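Local coordinates for ATP-dependent DNA helicase RecQ (Porphyromonas gingivalis, PDB 3IUO), which probably unwinds duplex DNA in the 3'-5' direction at the expense of ATP, the piece in this structure being its C-terminal, all-helical domain, at residues T61-D66 with V112-L117. Sequence-based numbering, arbitrary orientation.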
loop_
_atom_site.group_PDB
_atom_site.type_symbol
_atom_site.label_atom_id
_atom_site.label_comp_id
_atom_site.label_asym_id
_atom_site.label_seq_id
_atom_site.Cartn_x
_atom_site.Cartn_y
_atom_site.Cartn_z
ATOM N N THR B 61 -11.679 7.938 7.242
ATOM C CA THR B 61 -12.238 8.008 8.606
ATOM C C THR B 61 -11.178 7.630 9.621
ATOM O O THR B 61 -10.576 6.565 9.515
ATOM C CB THR B 61 -13.463 7.063 8.740
ATOM O OG1 THR B 61 -14.434 7.442 7.745
ATOM C CG2 THR B 61 -14.107 7.144 10.117
ATOM N N ARG B 62 -10.934 8.526 10.569
ATOM C CA ARG B 62 -9.959 8.273 11.625
ATOM C C ARG B 62 -10.576 7.440 12.730
ATOM O O ARG B 62 -11.114 7.961 13.693
ATOM C CB ARG B 62 -9.390 9.604 12.173
ATOM C CG ARG B 62 -8.161 9.386 13.061
ATOM C CD ARG B 62 -7.602 10.746 13.547
ATOM N NE ARG B 62 -6.399 10.532 14.377
ATOM C CZ ARG B 62 -5.143 10.529 13.922
ATOM N NH1 ARG B 62 -4.848 10.748 12.631
ATOM N NH2 ARG B 62 -4.161 10.296 14.812
ATOM N N ILE B 63 -10.467 6.141 12.616
ATOM C CA ILE B 63 -10.987 5.272 13.673
ATOM C C ILE B 63 -9.881 4.885 14.635
ATOM O O ILE B 63 -8.687 4.770 14.238
ATOM C CB ILE B 63 -11.618 4.010 13.103
ATOM C CG1 ILE B 63 -10.599 3.249 12.252
ATOM C CG2 ILE B 63 -12.865 4.357 12.268
ATOM C CD1 ILE B 63 -11.048 1.820 11.960
ATOM N N ASN B 64 -10.280 4.624 15.876
ATOM C CA ASN B 64 -9.338 4.138 16.830
ATOM C C ASN B 64 -9.736 2.788 17.377
ATOM O O ASN B 64 -10.749 2.663 18.044
ATOM C CB ASN B 64 -9.117 5.137 17.964
ATOM C CG ASN B 64 -7.846 4.808 18.717
ATOM O OD1 ASN B 64 -7.774 3.799 19.399
ATOM N ND2 ASN B 64 -6.800 5.609 18.507
ATOM N N ILE B 65 -8.914 1.778 17.089
ATOM C CA ILE B 65 -9.181 0.417 17.589
ATOM C C ILE B 65 -8.179 -0.065 18.656
ATOM O O ILE B 65 -8.020 -1.273 18.857
ATOM C CB ILE B 65 -9.285 -0.615 16.412
ATOM C CG1 ILE B 65 -8.000 -0.657 15.590
ATOM C CG2 ILE B 65 -10.468 -0.248 15.497
ATOM C CD1 ILE B 65 -7.835 -1.946 14.766
ATOM N N ASP B 66 -7.475 0.870 19.292
ATOM C CA ASP B 66 -6.499 0.520 20.344
ATOM C C ASP B 66 -7.134 -0.285 21.458
ATOM O O ASP B 66 -6.508 -1.222 21.962
ATOM C CB ASP B 66 -5.863 1.760 20.980
ATOM C CG ASP B 66 -4.964 2.523 20.033
ATOM O OD1 ASP B 66 -4.662 2.012 18.930
ATOM O OD2 ASP B 66 -4.560 3.652 20.403
ATOM N N VAL B 112 -3.023 -4.221 12.905
ATOM C CA VAL B 112 -2.059 -3.182 13.213
ATOM C C VAL B 112 -1.968 -2.228 12.030
ATOM O O VAL B 112 -1.767 -1.035 12.252
ATOM C CB VAL B 112 -0.678 -3.744 13.592
ATOM C CG1 VAL B 112 0.321 -2.622 13.912
ATOM C CG2 VAL B 112 -0.842 -4.631 14.804
ATOM N N ARG B 113 -2.112 -2.757 10.813
ATOM C CA ARG B 113 -2.069 -1.928 9.603
ATOM C C ARG B 113 -3.245 -0.920 9.623
ATOM O O ARG B 113 -3.059 0.236 9.258
ATOM C CB ARG B 113 -2.130 -2.840 8.381
ATOM C CG ARG B 113 -2.115 -2.106 7.037
ATOM C CD ARG B 113 -2.038 -3.066 5.879
ATOM N NE ARG B 113 -2.119 -2.344 4.594
ATOM C CZ ARG B 113 -3.257 -2.089 3.970
ATOM N NH1 ARG B 113 -4.412 -2.473 4.510
ATOM N NH2 ARG B 113 -3.238 -1.419 2.829
ATOM N N ILE B 114 -4.424 -1.357 10.052
ATOM C CA ILE B 114 -5.576 -0.418 10.234
ATOM C C ILE B 114 -5.210 0.702 11.182
ATOM O O ILE B 114 -5.421 1.887 10.882
ATOM C CB ILE B 114 -6.846 -1.168 10.699
ATOM C CG1 ILE B 114 -7.393 -2.005 9.525
ATOM C CG2 ILE B 114 -7.902 -0.225 11.290
ATOM C CD1 ILE B 114 -8.247 -3.175 9.989
ATOM N N LYS B 115 -4.647 0.338 12.338
ATOM C CA LYS B 115 -4.238 1.318 13.346
ATOM C C LYS B 115 -3.237 2.321 12.727
ATOM O O LYS B 115 -3.378 3.548 12.854
ATOM C CB LYS B 115 -3.597 0.566 14.504
ATOM C CG LYS B 115 -2.921 1.485 15.520
ATOM C CD LYS B 115 -2.332 0.650 16.625
ATOM C CE LYS B 115 -1.302 1.429 17.439
ATOM N NZ LYS B 115 -1.942 2.541 18.227
ATOM N N PHE B 116 -2.232 1.789 12.062
ATOM C CA PHE B 116 -1.200 2.625 11.498
ATOM C C PHE B 116 -1.729 3.567 10.412
ATOM O O PHE B 116 -1.405 4.765 10.415
ATOM C CB PHE B 116 -0.081 1.739 10.925
ATOM C CG PHE B 116 0.988 2.498 10.196
ATOM C CD1 PHE B 116 2.027 3.116 10.881
ATOM C CD2 PHE B 116 0.934 2.576 8.824
ATOM C CE1 PHE B 116 3.021 3.806 10.199
ATOM C CE2 PHE B 116 1.923 3.275 8.124
ATOM C CZ PHE B 116 2.952 3.890 8.823
ATOM N N LEU B 117 -2.472 3.017 9.440
ATOM C CA LEU B 117 -2.991 3.879 8.346
ATOM C C LEU B 117 -3.897 4.970 8.856
ATOM O O LEU B 117 -3.809 6.131 8.378
ATOM C CB LEU B 117 -3.745 3.049 7.314
ATOM C CG LEU B 117 -2.885 2.077 6.515
ATOM C CD1 LEU B 117 -3.795 1.233 5.619
ATOM C CD2 LEU B 117 -1.759 2.765 5.701
#
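Ile114 presents its CG2 methyl to two isoleucines of the facing loop, touching CD1 of Ile63 at 3.8 Å and CD1 of Ile65 at 3.9 Å. Both contacts are made by the ends of the loop side chains: in each, CG1 stands between the backbone N and the carbonyl carbon (chi1 close to 60° in both), and an extended second torsion carries CD1 on to the helix. The Ile65 side chain meets that of Ile114 nearly at a right angle, whereas Ile63 approaches it more slantwise. All three residues are buried.

Where the loop passes into helix 66-72, the contact becomes polar. Lys115 NZ donates to Asp66 OD1 at 2.9 Å in a salt bridge, reaching the oxygen from above the carboxylate plane, 36° out of it. The lysine chain is extended as far as CE, and its bend at chi4 (68°) turns the ammonium toward Asp66. Lys115 CD lies 3.5 Å from Asp66 OD1. Glu119 forms a second salt bridge with the same ammonium, so two carboxylates share it. The backbone N of Asp66 donates to Asn64 OD1 at 2.9 Å, closing an Asx turn; Ile65 is the N-cap residue of helix 66-72.

Ile63, Ile65 and Asp66 thus join the helix-turn-helix family region, in which their loop lies, to helix 106-121. Ile29 of helix 15-30 touches Ile63 and Ile65, Val53 of helix 46-58 meets Ile63 and Ile114, and Phe82 of helix 75-87 packs on Lys115.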